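Local coordinates for protein C-1-tetrahydrofolate synthase, cytoplasmic, putative (Trypanosoma brucei, PDB 4CJX) that probably catalyses NADP-dependent oxidation of methylenetetrahydrofolate and hydrolysis of the methenyl product in one-carbon metabolism, working as a homodimer, at residues V120-P125 / R192-G197; L59-C64 / T72-K77. One frame throughout, in Å; residues are numbered along the deposited sequence.

Contact 1: residues V120-P125 / R192-G197; sequences VQLPLP and RGDIAG. With 9L9 ((2S)-2-[[4-[[2,4-bis(azanyl)-6-oxidanylidene-1H-pyrimidin-5-yl]carbamoylamino]phenyl]carbonylamino]pentanedioic acid), chain G.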
loop_
_atom_site.group_PDB
_atom_site.type_symbol
_atom_site.label_atom_id
_atom_site.label_comp_id
_atom_site.label_asym_id
_atom_site.label_seq_id
_atom_site.Cartn_x
_atom_site.Cartn_y
_atom_site.Cartn_z
ATOM N N VAL B 120 -17.539 -11.074 -2.033
ATOM C CA VAL B 120 -17.741 -11.754 -0.755
ATOM C C VAL B 120 -17.984 -10.644 0.272
ATOM O O VAL B 120 -17.054 -9.962 0.674
ATOM C CB VAL B 120 -16.527 -12.645 -0.361
ATOM C CG1 VAL B 120 -16.694 -13.225 1.044
ATOM C CG2 VAL B 120 -16.300 -13.752 -1.392
ATOM N N GLN B 121 -19.239 -10.453 0.666
ATOM C CA GLN B 121 -19.604 -9.345 1.553
ATOM C C GLN B 121 -18.934 -9.473 2.933
ATOM O O GLN B 121 -19.006 -10.496 3.586
ATOM C CB GLN B 121 -21.131 -9.222 1.663
ATOM C CG GLN B 121 -21.634 -7.943 2.331
ATOM C CD GLN B 121 -21.454 -6.676 1.510
ATOM O OE1 GLN B 121 -21.376 -6.703 0.277
ATOM N NE2 GLN B 121 -21.423 -5.547 2.197
ATOM N N LEU B 122 -18.218 -8.423 3.318
ATOM C CA LEU B 122 -17.550 -8.361 4.604
ATOM C C LEU B 122 -18.404 -7.509 5.551
ATOM O O LEU B 122 -19.117 -6.598 5.102
ATOM C CB LEU B 122 -16.151 -7.728 4.439
ATOM C CG LEU B 122 -15.224 -8.234 3.326
ATOM C CD1 LEU B 122 -13.921 -7.440 3.286
ATOM C CD2 LEU B 122 -14.943 -9.709 3.516
ATOM N N PRO B 123 -18.281 -7.730 6.866
ATOM C CA PRO B 123 -17.346 -8.664 7.495
ATOM C C PRO B 123 -17.824 -10.110 7.379
ATOM O O PRO B 123 -19.027 -10.362 7.320
ATOM C CB PRO B 123 -17.324 -8.209 8.965
ATOM C CG PRO B 123 -18.642 -7.522 9.169
ATOM C CD PRO B 123 -18.953 -6.859 7.858
ATOM N N LEU B 124 -16.874 -11.032 7.298
ATOM C CA LEU B 124 -17.150 -12.456 7.443
ATOM C C LEU B 124 -17.301 -12.816 8.930
ATOM O O LEU B 124 -16.864 -12.067 9.797
ATOM C CB LEU B 124 -16.036 -13.271 6.797
ATOM C CG LEU B 124 -16.057 -13.258 5.264
ATOM C CD1 LEU B 124 -14.755 -13.835 4.715
ATOM C CD2 LEU B 124 -17.270 -14.019 4.716
ATOM N N PRO B 125 -17.941 -13.955 9.226
ATOM C CA PRO B 125 -18.016 -14.386 10.610
ATOM C C PRO B 125 -16.626 -14.625 11.195
ATOM O O PRO B 125 -15.748 -15.139 10.497
ATOM C CB PRO B 125 -18.810 -15.690 10.540
ATOM C CG PRO B 125 -18.781 -16.112 9.114
ATOM C CD PRO B 125 -18.692 -14.848 8.330
ATOM N N ARG B 192 -7.902 2.903 7.839
ATOM C CA ARG B 192 -7.018 2.211 6.920
ATOM C C ARG B 192 -7.605 0.847 6.540
ATOM O O ARG B 192 -6.879 -0.131 6.435
ATOM C CB ARG B 192 -5.636 2.072 7.568
ATOM C CG ARG B 192 -4.511 1.764 6.609
ATOM C CD ARG B 192 -3.183 2.208 7.186
ATOM N NE ARG B 192 -2.077 1.712 6.402
ATOM C CZ ARG B 192 -1.436 0.559 6.595
ATOM N NH1 ARG B 192 -1.775 -0.276 7.561
ATOM N NH2 ARG B 192 -0.423 0.241 5.787
ATOM N N GLY B 193 -8.907 0.815 6.263
ATOM C CA GLY B 193 -9.583 -0.411 5.848
ATOM C C GLY B 193 -9.188 -0.900 4.450
ATOM O O GLY B 193 -9.002 -0.101 3.530
ATOM N N ASP B 194 -9.079 -2.223 4.301
ATOM C CA ASP B 194 -8.563 -2.814 3.059
ATOM C C ASP B 194 -9.263 -2.371 1.763
ATOM O O ASP B 194 -8.611 -2.264 0.738
ATOM C CB ASP B 194 -8.424 -4.367 3.134
ATOM C CG ASP B 194 -9.636 -5.082 3.708
ATOM O OD1 ASP B 194 -10.779 -4.525 3.738
ATOM O OD2 ASP B 194 -9.443 -6.263 4.138
ATOM N N ILE B 195 -10.556 -2.089 1.813
ATOM C CA ILE B 195 -11.287 -1.594 0.627
ATOM C C ILE B 195 -11.663 -0.106 0.667
ATOM O O ILE B 195 -12.279 0.401 -0.286
ATOM C CB ILE B 195 -12.569 -2.408 0.317
ATOM C CG1 ILE B 195 -13.398 -2.685 1.572
ATOM C CG2 ILE B 195 -12.204 -3.716 -0.346
ATOM C CD1 ILE B 195 -14.635 -3.514 1.285
ATOM N N ALA B 196 -11.295 0.581 1.743
ATOM C CA ALA B 196 -11.599 1.995 1.883
ATOM C C ALA B 196 -10.338 2.810 2.176
ATOM O O ALA B 196 -9.678 3.248 1.246
ATOM C CB ALA B 196 -12.645 2.210 2.955
ATOM N N GLY B 197 -10.004 2.992 3.454
ATOM C CA GLY B 197 -8.904 3.887 3.851
ATOM C C GLY B 197 -7.569 3.556 3.179
ATOM O O GLY B 197 -6.900 4.431 2.617
HETATM N N2A 9L9 G . -16.877 -7.351 -0.127
HETATM N N1 9L9 G . -17.708 -5.803 1.536
HETATM C C2 9L9 G . -17.341 -6.009 0.249
HETATM N N3 9L9 G . -17.372 -5.002 -0.713
HETATM C C4 9L9 G . -17.833 -3.781 -0.200
HETATM O O4A 9L9 G . -17.846 -2.906 -1.052
HETATM N N5A 9L9 G . -18.812 -2.351 1.512
HETATM C C5 9L9 G . -18.208 -3.536 1.128
HETATM C C6 9L9 G . -18.148 -4.602 1.968
HETATM N N7 9L9 G . -18.523 -4.444 3.373
HETATM O O8A 9L9 G . -20.669 -2.572 0.207
HETATM N N9 9L9 G . -20.476 -0.807 1.591
HETATM C C1B 9L9 G . -21.632 -0.145 1.284
HETATM C C2B 9L9 G . -22.007 0.920 2.127
HETATM C C3B 9L9 G . -23.178 1.649 1.915
HETATM C C4B 9L9 G . -24.027 1.343 0.848
HETATM C C5B 9L9 G . -23.627 0.310 -0.028
HETATM C C6B 9L9 G . -22.458 -0.430 0.189
HETATM C C7B 9L9 G . -25.260 2.189 0.587
HETATM O O7B 9L9 G . -25.627 2.285 -0.559
HETATM C CAW 9L9 G . -20.033 -1.978 1.062
HETATM N N 9L9 G . -25.881 2.890 1.561
HETATM C CA 9L9 G . -26.996 3.807 1.357
HETATM C C 9L9 G . -26.461 5.218 1.446
HETATM O OXT 9L9 G . -25.407 5.378 2.079
HETATM C CB 9L9 G . -28.075 3.735 2.410
HETATM C CG 9L9 G . -28.159 2.359 3.040
HETATM C CD 9L9 G . -29.464 2.245 3.763
HETATM O OE1 9L9 G . -30.496 2.429 3.118
HETATM O OE2 9L9 G . -29.459 1.976 4.973
HETATM O O 9L9 G . -27.071 6.182 0.924
#
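L122 and I195 meet methyl to methyl: CD1 of L122 lies 4.5 Å from CD1 of I195, a loose apolar touch. The same L122 CD1 is 4.3 Å from OD1 of D194, whose OD2 forms a salt bridge with K130. The two loops bury only 76 Å² against each other; more is joined through the inhibitor, whose pyrimidine lies between them. Backbone groups read one edge of that ring. The inhibitor's N2A donates to V120 O at 2.7 Å. The N-H of L122 points almost straight at the inhibitor's N1 (3.2 Å, 171°). The inhibitor's N7 gives a 2.8 Å bond to L122 O, just before the cis peptide bond to P123.

The arrangement is a cleft between two domains. The 120-125 loop follows a strand of the catalytic domain, whereas 192-197 leads from strand 186-190 into helix 197-206 of the parallel-sheet NAD(P)-binding domain. A type I turn from G193 to A196, closed by A196 N to G193 O at 3.0 Å, shapes this second loop and puts A196 at the N-cap.

On one face of the pyrimidine, I195 CD1 stands 3.5 Å from C4. Its CG1 occupies the position between backbone N and carbonyl carbon (chi1 45°), and the extended second torsion carries CD1 onward to the ring. The opposite face is met by Q121, bent at chi2 so that its amide lies over the N1-C6 side of the ring, the two planes tilted by roughly 20°; Q121 NE2 is 3.3 Å from N7. K77 NZ hydrogen-bonds Q121 OE1, which should restrict rotation of this amide. I195 also belongs to the NADP(+) site, along with R192 and A196, and R192 NH1 reaches N206 OD1 of the second subunit.

Contact 2: residues L59-C64 / T72-K77; sequences LSTIIC and TYVRLK. With 9L9 ((2S)-2-[[4-[[2,4-bis(azanyl)-6-oxidanylidene-1H-pyrimidin-5-yl]carbamoylamino]phenyl]carbonylamino]pentanedioic acid), chain G.
Van der Waals contacts centre on V74, which faces T61 and I63 of the strand. With CG1 anti to the backbone N (chi1 169°), its two methyls diverge: V74 CG1 lies against the T61 hydroxyl, 3.8 Å from OG1, and V74 CG2 makes an apolar contact 4.1 Å from I63 CB. L59 adds a looser touch, its CD2 being 4.4 Å from K77 O. Strand 59-64 and helix 72-77 run nearly antiparallel, at 166° with 9.6 Å between axes, as expected for the first half of the beta-alpha-beta unit 58-64, 68-83, 87-93.

Of the polar groups, T61 OG1 bonds R78 NE, the next residue of the same helix. K77 starts toward the strand but, fully extended beyond CG, leads away and delivers NZ to the inhibitor's urea oxygen O8A in a 2.6 Å hydrogen bond.

Aromatic contact involves Y73: the inhibitor's phenyl ring lies nearly parallel (about 9°) over one face, C2B being 3.8 Å above the centre of the Y73 ring. Three residues on, L76 CD1 approaches O7B at 3.6 Å.

Between the segments the contact is thus free of hydrogen bonds and mostly nonpolar, with T61-R78 a polar tie one residue on; the ammonium end of K77 and the Y73 ring are spent on the inhibitor.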
loop_
_atom_site.group_PDB
_atom_site.type_symbol
_atom_site.label_atom_id
_atom_site.label_comp_id
_atom_site.label_asym_id
_atom_site.label_seq_id
_atom_site.Cartn_x
_atom_site.Cartn_y
_atom_site.Cartn_z
ATOM N N LEU B 59 -22.802 -10.835 -12.072
ATOM C CA LEU B 59 -22.301 -10.462 -10.770
ATOM C C LEU B 59 -22.720 -11.511 -9.757
ATOM O O LEU B 59 -23.901 -11.881 -9.666
ATOM C CB LEU B 59 -22.875 -9.113 -10.360
ATOM C CG LEU B 59 -22.628 -8.781 -8.879
ATOM C CD1 LEU B 59 -21.140 -8.596 -8.605
ATOM C CD2 LEU B 59 -23.429 -7.551 -8.494
ATOM N N SER B 60 -21.753 -11.974 -8.984
ATOM C CA SER B 60 -22.054 -12.834 -7.876
ATOM C C SER B 60 -21.836 -12.126 -6.546
ATOM O O SER B 60 -20.765 -11.591 -6.323
ATOM C CB SER B 60 -21.179 -14.077 -7.921
ATOM O OG SER B 60 -21.551 -14.903 -6.831
ATOM N N THR B 61 -22.831 -12.164 -5.655
ATOM C CA THR B 61 -22.649 -11.724 -4.260
ATOM C C THR B 61 -22.943 -12.836 -3.246
ATOM O O THR B 61 -24.008 -13.447 -3.276
ATOM C CB THR B 61 -23.567 -10.543 -3.925
ATOM O OG1 THR B 61 -24.911 -10.917 -4.214
ATOM C CG2 THR B 61 -23.194 -9.303 -4.733
ATOM N N ILE B 62 -21.992 -13.062 -2.349
ATOM C CA ILE B 62 -22.090 -14.034 -1.287
ATOM C C ILE B 62 -22.216 -13.294 0.033
ATOM O O ILE B 62 -21.383 -12.470 0.367
ATOM C CB ILE B 62 -20.827 -14.912 -1.227
ATOM C CG1 ILE B 62 -20.636 -15.690 -2.542
ATOM C CG2 ILE B 62 -20.894 -15.860 -0.041
ATOM C CD1 ILE B 62 -19.310 -16.422 -2.634
ATOM N N ILE B 63 -23.271 -13.588 0.776
ATOM C CA ILE B 63 -23.433 -13.072 2.118
ATOM C C ILE B 63 -23.481 -14.235 3.103
ATOM O O ILE B 63 -24.171 -15.230 2.874
ATOM C CB ILE B 63 -24.672 -12.154 2.221
ATOM C CG1 ILE B 63 -24.811 -11.583 3.640
ATOM C CG2 ILE B 63 -25.948 -12.892 1.846
ATOM C CD1 ILE B 63 -25.873 -10.505 3.755
ATOM N N CYS B 64 -22.697 -14.121 4.171
ATOM C CA CYS B 64 -22.710 -15.079 5.263
ATOM C C CYS B 64 -23.385 -14.413 6.466
ATOM O O CYS B 64 -23.035 -13.291 6.834
ATOM C CB CYS B 64 -21.286 -15.490 5.645
ATOM S SG CYS B 64 -20.330 -16.318 4.353
ATOM N N THR B 72 -28.781 -5.284 3.713
ATOM C CA THR B 72 -29.158 -4.118 2.949
ATOM C C THR B 72 -28.206 -3.857 1.793
ATOM O O THR B 72 -28.661 -3.592 0.689
ATOM C CB THR B 72 -29.188 -2.856 3.816
ATOM O OG1 THR B 72 -30.124 -3.054 4.866
ATOM C CG2 THR B 72 -29.592 -1.639 3.008
ATOM N N TYR B 73 -26.900 -3.905 2.040
ATOM C CA TYR B 73 -25.947 -3.519 0.997
ATOM C C TYR B 73 -25.933 -4.538 -0.145
ATOM O O TYR B 73 -25.892 -4.182 -1.304
ATOM C CB TYR B 73 -24.539 -3.292 1.569
ATOM C CG TYR B 73 -24.484 -2.322 2.741
ATOM C CD1 TYR B 73 -25.364 -1.244 2.838
ATOM C CD2 TYR B 73 -23.530 -2.474 3.761
ATOM C CE1 TYR B 73 -25.302 -0.359 3.914
ATOM C CE2 TYR B 73 -23.462 -1.586 4.841
ATOM C CZ TYR B 73 -24.355 -0.533 4.905
ATOM O OH TYR B 73 -24.350 0.349 5.977
ATOM N N VAL B 74 -25.988 -5.813 0.188
ATOM C CA VAL B 74 -26.153 -6.844 -0.827
ATOM C C VAL B 74 -27.440 -6.655 -1.659
ATOM O O VAL B 74 -27.380 -6.701 -2.898
ATOM C CB VAL B 74 -26.099 -8.227 -0.174
ATOM C CG1 VAL B 74 -26.523 -9.306 -1.132
ATOM C CG2 VAL B 74 -24.679 -8.504 0.296
ATOM N N ARG B 75 -28.581 -6.437 -0.995
ATOM C CA ARG B 75 -29.834 -6.215 -1.704
ATOM C C ARG B 75 -29.679 -5.036 -2.673
ATOM O O ARG B 75 -30.144 -5.105 -3.804
ATOM C CB ARG B 75 -31.002 -5.992 -0.728
ATOM C CG ARG B 75 -32.372 -5.859 -1.390
ATOM C CD ARG B 75 -33.536 -5.979 -0.402
ATOM N NE ARG B 75 -33.464 -5.014 0.694
ATOM C CZ ARG B 75 -33.042 -5.310 1.920
ATOM N NH1 ARG B 75 -32.659 -6.548 2.203
ATOM N NH2 ARG B 75 -32.997 -4.374 2.858
ATOM N N LEU B 76 -28.998 -3.978 -2.252
ATOM C CA LEU B 76 -28.882 -2.818 -3.123
ATOM C C LEU B 76 -28.002 -3.121 -4.348
ATOM O O LEU B 76 -28.277 -2.663 -5.454
ATOM C CB LEU B 76 -28.360 -1.603 -2.351
ATOM C CG LEU B 76 -29.287 -0.982 -1.293
ATOM C CD1 LEU B 76 -28.484 0.022 -0.451
ATOM C CD2 LEU B 76 -30.524 -0.314 -1.891
ATOM N N LYS B 77 -26.938 -3.883 -4.129
ATOM C CA LYS B 77 -26.044 -4.299 -5.218
ATOM C C LYS B 77 -26.814 -5.126 -6.249
ATOM O O LYS B 77 -26.746 -4.858 -7.448
ATOM C CB LYS B 77 -24.821 -5.063 -4.665
ATOM C CG LYS B 77 -23.841 -4.165 -3.886
ATOM C CD LYS B 77 -22.810 -4.910 -3.036
ATOM C CE LYS B 77 -21.961 -3.925 -2.216
ATOM N NZ LYS B 77 -20.855 -4.572 -1.459
HETATM N N2A 9L9 G . -16.877 -7.351 -0.127
HETATM N N1 9L9 G . -17.708 -5.803 1.536
HETATM C C2 9L9 G . -17.341 -6.009 0.249
HETATM N N3 9L9 G . -17.372 -5.002 -0.713
HETATM C C4 9L9 G . -17.833 -3.781 -0.200
HETATM O O4A 9L9 G . -17.846 -2.906 -1.052
HETATM N N5A 9L9 G . -18.812 -2.351 1.512
HETATM C C5 9L9 G . -18.208 -3.536 1.128
HETATM C C6 9L9 G . -18.148 -4.602 1.968
HETATM N N7 9L9 G . -18.523 -4.444 3.373
HETATM O O8A 9L9 G . -20.669 -2.572 0.207
HETATM N N9 9L9 G . -20.476 -0.807 1.591
HETATM C C1B 9L9 G . -21.632 -0.145 1.284
HETATM C C2B 9L9 G . -22.007 0.920 2.127
HETATM C C3B 9L9 G . -23.178 1.649 1.915
HETATM C C4B 9L9 G . -24.027 1.343 0.848
HETATM C C5B 9L9 G . -23.627 0.310 -0.028
HETATM C C6B 9L9 G . -22.458 -0.430 0.189
HETATM C C7B 9L9 G . -25.260 2.189 0.587
HETATM O O7B 9L9 G . -25.627 2.285 -0.559
HETATM C CAW 9L9 G . -20.033 -1.978 1.062
HETATM N N 9L9 G . -25.881 2.890 1.561
HETATM C CA 9L9 G . -26.996 3.807 1.357
HETATM C C 9L9 G . -26.461 5.218 1.446
HETATM O OXT 9L9 G . -25.407 5.378 2.079
HETATM C CB 9L9 G . -28.075 3.735 2.410
HETATM C CG 9L9 G . -28.159 2.359 3.040
HETATM C CD 9L9 G . -29.464 2.245 3.763
HETATM O OE1 9L9 G . -30.496 2.429 3.118
HETATM O OE2 9L9 G . -29.459 1.976 4.973
HETATM O O 9L9 G . -27.071 6.182 0.924
#

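Contact 2 closes before contact 1 opens along the chain, and their centres lie 14 Å apart. They share the three-stranded parallel sheet of the catalytic domain: strand 58-64 is its middle strand, and 120-125 leaves the end of the neighbouring strand 117-120. Direct links confirm the proximity, with Q121 N 3.0 Å from I62 O in a backbone hydrogen bond, Q121 CG packed 3.7 Å from V74 CG2, and P125 CD near C64 CB. Contact 1 alone reaches the NAD(P)-binding domain. Both touch the inhibitor, so its pocket combines a helix face and a loop of one domain with the 192-197 loop, which carries residues of the NADP(+) site, consistent with folate and cofactor sites that adjoin.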